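Local coordinates for protein glucosamine kinase (Streptacidiphilus jiangxiensis, PDB 6HWJ) that catalyses the magnesium- and ATP-dependent phosphorylation of D-glucosamine to D-glucosamine 6-phosphate, and acts to a lesser extent on glucose, at residues R34-L39 with V49-D54; A56-P61 with A135-A140. All coordinates share one frame; numbering follows the deposited sequence.

Interaction 1 of 2, residues R34-L39 with V49-D54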
loop_
_atom_site.group_PDB
_atom_site.type_symbol
_atom_site.label_atom_id
_atom_site.label_comp_id
_atom_site.label_asym_id
_atom_site.label_seq_id
_atom_site.Cartn_x
_atom_site.Cartn_y
_atom_site.Cartn_z
ATOM N N ARG A 34 6.694 16.773 24.605
ATOM C CA ARG A 34 7.750 16.023 25.273
ATOM C C ARG A 34 8.515 15.209 24.239
ATOM O O ARG A 34 7.913 14.503 23.423
ATOM C CB ARG A 34 7.181 15.093 26.353
ATOM C CG ARG A 34 8.248 14.475 27.250
ATOM C CD ARG A 34 7.645 13.514 28.266
ATOM N NE ARG A 34 7.124 12.309 27.626
ATOM C CZ ARG A 34 6.461 11.348 28.261
ATOM N NH1 ARG A 34 6.030 10.286 27.592
ATOM N NH2 ARG A 34 6.228 11.447 29.563
ATOM N N LEU A 35 9.833 15.292 24.286
ATOM C CA LEU A 35 10.688 14.551 23.376
ATOM C C LEU A 35 10.935 13.157 23.951
ATOM O O LEU A 35 11.522 13.018 25.026
ATOM C CB LEU A 35 11.996 15.298 23.155
ATOM C CG LEU A 35 12.982 14.726 22.143
ATOM C CD1 LEU A 35 12.331 14.621 20.758
ATOM C CD2 LEU A 35 14.229 15.610 22.081
ATOM N N ASP A 36 10.474 12.131 23.236
ATOM C CA ASP A 36 10.649 10.750 23.677
ATOM C C ASP A 36 11.937 10.129 23.156
ATOM O O ASP A 36 12.514 9.251 23.815
ATOM C CB ASP A 36 9.464 9.894 23.224
ATOM C CG ASP A 36 8.239 10.067 24.109
ATOM O OD1 ASP A 36 8.354 10.669 25.199
ATOM O OD2 ASP A 36 7.158 9.598 23.708
ATOM N N ALA A 37 12.395 10.543 21.977
ATOM C CA ALA A 37 13.597 9.969 21.383
ATOM C C ALA A 37 14.092 10.930 20.323
ATOM O O ALA A 37 13.302 11.648 19.704
ATOM C CB ALA A 37 13.313 8.586 20.773
ATOM N N LEU A 38 15.409 10.919 20.100
ATOM C CA LEU A 38 16.051 11.912 19.240
ATOM C C LEU A 38 17.241 11.270 18.542
ATOM O O LEU A 38 18.162 10.772 19.203
ATOM C CB LEU A 38 16.486 13.112 20.081
ATOM C CG LEU A 38 16.965 14.396 19.389
ATOM C CD1 LEU A 38 18.294 14.171 18.664
ATOM C CD2 LEU A 38 15.890 14.902 18.444
ATOM N N LEU A 39 17.201 11.247 17.214
ATOM C CA LEU A 39 18.316 10.836 16.392
ATOM C C LEU A 39 19.025 12.089 15.883
ATOM O O LEU A 39 18.466 12.841 15.083
ATOM C CB LEU A 39 17.852 9.978 15.225
ATOM C CG LEU A 39 18.979 9.596 14.236
ATOM C CD1 LEU A 39 19.982 8.674 14.911
ATOM C CD2 LEU A 39 18.389 8.946 13.006
ATOM N N VAL A 49 11.039 11.904 17.939
ATOM C CA VAL A 49 9.774 11.257 18.248
ATOM C C VAL A 49 9.176 12.045 19.401
ATOM O O VAL A 49 9.718 12.046 20.512
ATOM C CB VAL A 49 9.968 9.781 18.608
ATOM C CG1 VAL A 49 8.647 9.174 19.039
ATOM C CG2 VAL A 49 10.565 9.023 17.418
ATOM N N VAL A 50 8.097 12.770 19.123
ATOM C CA VAL A 50 7.563 13.772 20.031
ATOM C C VAL A 50 6.159 13.357 20.436
ATOM O O VAL A 50 5.380 12.852 19.619
ATOM C CB VAL A 50 7.570 15.176 19.403
ATOM C CG1 VAL A 50 7.051 16.221 20.367
ATOM C CG2 VAL A 50 8.989 15.522 18.940
ATOM N N ARG A 51 5.853 13.566 21.702
ATOM C CA ARG A 51 4.523 13.320 22.254
ATOM C C ARG A 51 3.866 14.651 22.576
ATOM O O ARG A 51 4.449 15.483 23.287
ATOM C CB ARG A 51 4.636 12.438 23.494
ATOM C CG ARG A 51 3.361 11.803 23.955
ATOM C CD ARG A 51 3.614 10.965 25.214
ATOM N NE ARG A 51 4.584 9.894 24.974
ATOM C CZ ARG A 51 4.274 8.602 24.854
ATOM N NH1 ARG A 51 3.013 8.192 24.954
ATOM N NH2 ARG A 51 5.234 7.714 24.642
ATOM N N SER A 52 2.668 14.865 22.041
ATOM C CA SER A 52 1.867 15.986 22.490
ATOM C C SER A 52 1.148 15.616 23.804
ATOM O O SER A 52 1.127 14.457 24.233
ATOM C CB SER A 52 0.878 16.399 21.398
ATOM O OG SER A 52 0.310 15.280 20.747
ATOM N N ALA A 53 0.580 16.623 24.457
ATOM C CA ALA A 53 0.020 16.435 25.793
ATOM C C ALA A 53 -1.175 15.495 25.809
ATOM O O ALA A 53 -1.586 15.052 26.890
ATOM C CB ALA A 53 -0.379 17.795 26.396
ATOM N N ASP A 54 -1.744 15.183 24.648
ATOM C CA ASP A 54 -2.829 14.219 24.542
ATOM C C ASP A 54 -2.319 12.804 24.289
ATOM O O ASP A 54 -3.097 11.941 23.879
ATOM C CB ASP A 54 -3.787 14.631 23.421
ATOM C CG ASP A 54 -3.084 14.745 22.069
ATOM O OD1 ASP A 54 -1.848 14.543 22.025
ATOM O OD2 ASP A 54 -3.762 15.035 21.060
#

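Interaction 2 of 2, residues A56-P61 with A135-A140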
loop_
_atom_site.group_PDB
_atom_site.type_symbol
_atom_site.label_atom_id
_atom_site.label_comp_id
_atom_site.label_asym_id
_atom_site.label_seq_id
_atom_site.Cartn_x
_atom_site.Cartn_y
_atom_site.Cartn_z
ATOM N N ALA A 56 -0.634 11.708 21.904
ATOM C CA ALA A 56 -0.368 11.429 20.501
ATOM C C ALA A 56 1.127 11.548 20.210
ATOM O O ALA A 56 1.798 12.457 20.699
ATOM C CB ALA A 56 -1.145 12.382 19.606
ATOM N N ARG A 57 1.646 10.615 19.420
ATOM C CA ARG A 57 3.065 10.553 19.092
ATOM C C ARG A 57 3.284 10.947 17.644
ATOM O O ARG A 57 2.451 10.674 16.776
ATOM C CB ARG A 57 3.646 9.157 19.313
ATOM C CG ARG A 57 3.767 8.751 20.751
ATOM C CD ARG A 57 4.869 7.696 20.918
ATOM N NE ARG A 57 4.669 6.530 20.059
ATOM C CZ ARG A 57 5.540 5.531 19.941
ATOM N NH1 ARG A 57 5.278 4.514 19.132
ATOM N NH2 ARG A 57 6.674 5.553 20.622
ATOM N N TRP A 58 4.441 11.565 17.384
ATOM C CA TRP A 58 4.722 12.163 16.093
ATOM C C TRP A 58 6.182 11.966 15.704
ATOM O O TRP A 58 7.071 12.058 16.549
ATOM C CB TRP A 58 4.441 13.686 16.115
ATOM C CG TRP A 58 3.098 14.068 16.662
ATOM C CD1 TRP A 58 2.734 14.147 17.987
ATOM C CD2 TRP A 58 1.950 14.445 15.906
ATOM N NE1 TRP A 58 1.429 14.556 18.087
ATOM C CE2 TRP A 58 0.922 14.736 16.825
ATOM C CE3 TRP A 58 1.683 14.547 14.535
ATOM C CZ2 TRP A 58 -0.360 15.122 16.419
ATOM C CZ3 TRP A 58 0.410 14.949 14.137
ATOM C CH2 TRP A 58 -0.588 15.225 15.070
ATOM N N THR A 59 6.422 11.730 14.423
ATOM C CA THR A 59 7.763 11.826 13.848
ATOM C C THR A 59 7.955 13.263 13.402
ATOM O O THR A 59 7.154 13.774 12.617
ATOM C CB THR A 59 7.952 10.893 12.657
ATOM O OG1 THR A 59 7.695 9.549 13.060
ATOM C CG2 THR A 59 9.385 10.996 12.087
ATOM N N VAL A 60 9.016 13.901 13.883
ATOM C CA VAL A 60 9.236 15.301 13.542
ATOM C C VAL A 60 10.658 15.492 13.041
ATOM O O VAL A 60 11.604 15.310 13.824
ATOM C CB VAL A 60 8.970 16.220 14.748
ATOM C CG1 VAL A 60 9.000 17.667 14.274
ATOM C CG2 VAL A 60 7.628 15.887 15.406
ATOM N N PRO A 61 10.861 15.862 11.769
ATOM C CA PRO A 61 12.189 16.310 11.354
ATOM C C PRO A 61 12.449 17.682 11.936
ATOM O O PRO A 61 11.638 18.598 11.779
ATOM C CB PRO A 61 12.101 16.337 9.817
ATOM C CG PRO A 61 10.660 16.661 9.553
ATOM C CD PRO A 61 9.867 16.005 10.684
ATOM N N ALA A 135 7.304 9.597 8.104
ATOM C CA ALA A 135 6.097 9.303 8.854
ATOM C C ALA A 135 5.734 10.581 9.599
ATOM O O ALA A 135 6.594 11.439 9.862
ATOM C CB ALA A 135 6.314 8.139 9.811
ATOM N N VAL A 136 4.460 10.754 9.866
ATOM C CA VAL A 136 4.014 11.925 10.623
ATOM C C VAL A 136 3.413 11.428 11.935
ATOM O O VAL A 136 4.075 11.432 12.984
ATOM C CB VAL A 136 3.019 12.760 9.807
ATOM C CG1 VAL A 136 2.504 13.940 10.629
ATOM C CG2 VAL A 136 3.673 13.250 8.532
ATOM N N ARG A 137 2.173 10.964 11.885
ATOM C CA ARG A 137 1.532 10.403 13.071
ATOM C C ARG A 137 2.015 8.972 13.265
ATOM O O ARG A 137 2.054 8.188 12.321
ATOM C CB ARG A 137 0.010 10.456 12.921
ATOM C CG ARG A 137 -0.762 9.944 14.116
ATOM C CD ARG A 137 -0.546 10.804 15.349
ATOM N NE ARG A 137 -1.368 10.344 16.469
ATOM C CZ ARG A 137 -2.620 10.736 16.696
ATOM N NH1 ARG A 137 -3.213 11.601 15.881
ATOM N NH2 ARG A 137 -3.280 10.261 17.743
ATOM N N LEU A 138 2.404 8.646 14.484
ATOM C CA LEU A 138 2.850 7.304 14.835
ATOM C C LEU A 138 1.794 6.601 15.683
ATOM O O LEU A 138 0.973 7.249 16.338
ATOM C CB LEU A 138 4.158 7.363 15.631
ATOM C CG LEU A 138 5.369 7.949 14.889
ATOM C CD1 LEU A 138 6.520 8.180 15.854
ATOM C CD2 LEU A 138 5.787 7.031 13.727
ATOM N N PRO A 139 1.813 5.276 15.730
ATOM C CA PRO A 139 0.981 4.567 16.713
ATOM C C PRO A 139 1.484 4.796 18.129
ATOM O O PRO A 139 2.609 5.259 18.357
ATOM C CB PRO A 139 1.109 3.094 16.302
ATOM C CG PRO A 139 2.399 3.016 15.546
ATOM C CD PRO A 139 2.572 4.357 14.858
ATOM N N ALA A 140 0.617 4.482 19.098
ATOM C CA ALA A 140 1.037 4.474 20.491
ATOM C C ALA A 140 2.191 3.491 20.686
ATOM O O ALA A 140 2.399 2.574 19.896
ATOM C CB ALA A 140 -0.132 4.093 21.402
HETATM O O HOH W 1 7.147 14.279 9.989
#

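Interaction 1 of 2, residues R34-L39 with V49-D54
Arg34 and Arg51 pair through their backbones in both directions: Arg34 N donates to Arg51 O, and Arg51 N donates to Arg34 O at 2.8 Å in an almost straight bond. Two residues on, the register slips by one. Asp36 and Ala37 both face Val49, a classic beta bulge in which Val49 O takes a bond from Asp36 N (2.8 Å) and a weak one from Ala37 N, while Val49 N donates to Ala37 O.

The bulge turns the CB of Asp36 toward the partner strand, and a salt-bridge network follows. Arg51 grips this carboxylate side-on, with NE and NH2 both 2.9 Å from Asp36 OD2. NE meets the syn lone pair, whereas NH2 comes from above the carboxylate, whose plane stands 55° from that of the guanidinium. Asp36 OD1 accepts from Arg34 NE at 3.2 Å. Arg34 and Arg51 run side by side, and both leave the strand with CG anti to the backbone N (chi1 -170° and -164°); farther out, Arg34 NH1 comes 3.0 Å from Arg51 NE, two donors with no hydrogen bond between them.

Apolar contact is slighter: Leu35 CD1 touches Val50 CG2 at 3.9 Å on the face that packs against helix 5-11, and Ala37 CB meets Val49 CB on the other.

One carboxylate thus serves two arginines, a separate oxygen for each. Its negative charge probably offsets the repulsion between the adjoining guanidinium groups and would help keep Asp36 ionised at this partly buried end of the hairpin.

Interaction 2 of 2, residues A56-P61 with A135-A140
A short, weakly bonded strand at 137-138 runs antiparallel to the start of strand 57-65, just beyond strand 130-134, which carries the inferred ATP-binding Lys133. Two backbone bonds join Thr59 and Arg57 to this segment: Thr59 N donates to Val136 O at 2.8 Å, and Leu138 N to Arg57 O at 3.1 Å, from above the carbonyl plane. A water bridges Thr59 O and Ala135 O.

Arg57 reaches past this pairing. Bent at chi3 (-55°), it presents NE and NH1 side-on to Pro139 O, at 3.0 and 2.9 Å, with the oxygen lying in the guanidinium plane; NH1 also forms a salt bridge with Glu174.

Trp58 and the poorly ordered Arg137 meet on one side. Arg137 CD sits over a face of the six-membered ring, 4.2 Å from its centroid, in a CH-pi contact, while Val136 CG1 approaches the ring edge at CE3. Farther out, the Arg137 guanidinium lays one face on Ala56 CB. On the other side, the branched end of Leu138 crosses Thr59 at about a right angle and presses on OG1, with CD2 at 3.2 Å, and this buried hydroxyl has no polar partner in the model.

Leu138 continues from there onto Val49 of strand 45-51 and onto Val179 and Leu181 of strand 179-186, while Trp58 NE1 bonds to Ser52 OG; the contact therefore lies where the N-terminal sheet meets the sheet containing strand 130-134.

From the N terminus, interaction 1 comes first and closes the short hairpin of strands 34-42 and 45-51. The chain then turns through Ser52 and Asp54 into strand 57-65, where interaction 2 begins; its much longer loop returns only after 73 residues, having passed through helix 79-88 and four strands of the second sheet. The two closures follow in series, neither enclosing nor crossing the other. They share a sheet all the same: strands 45-51 and 57-65 are neighbours, probably hydrogen-bonded from Trp58 N to Val50 O, 2.7 Å apart. Through them the hairpin at 34-51 is tied to the segment leaving strand 130-134.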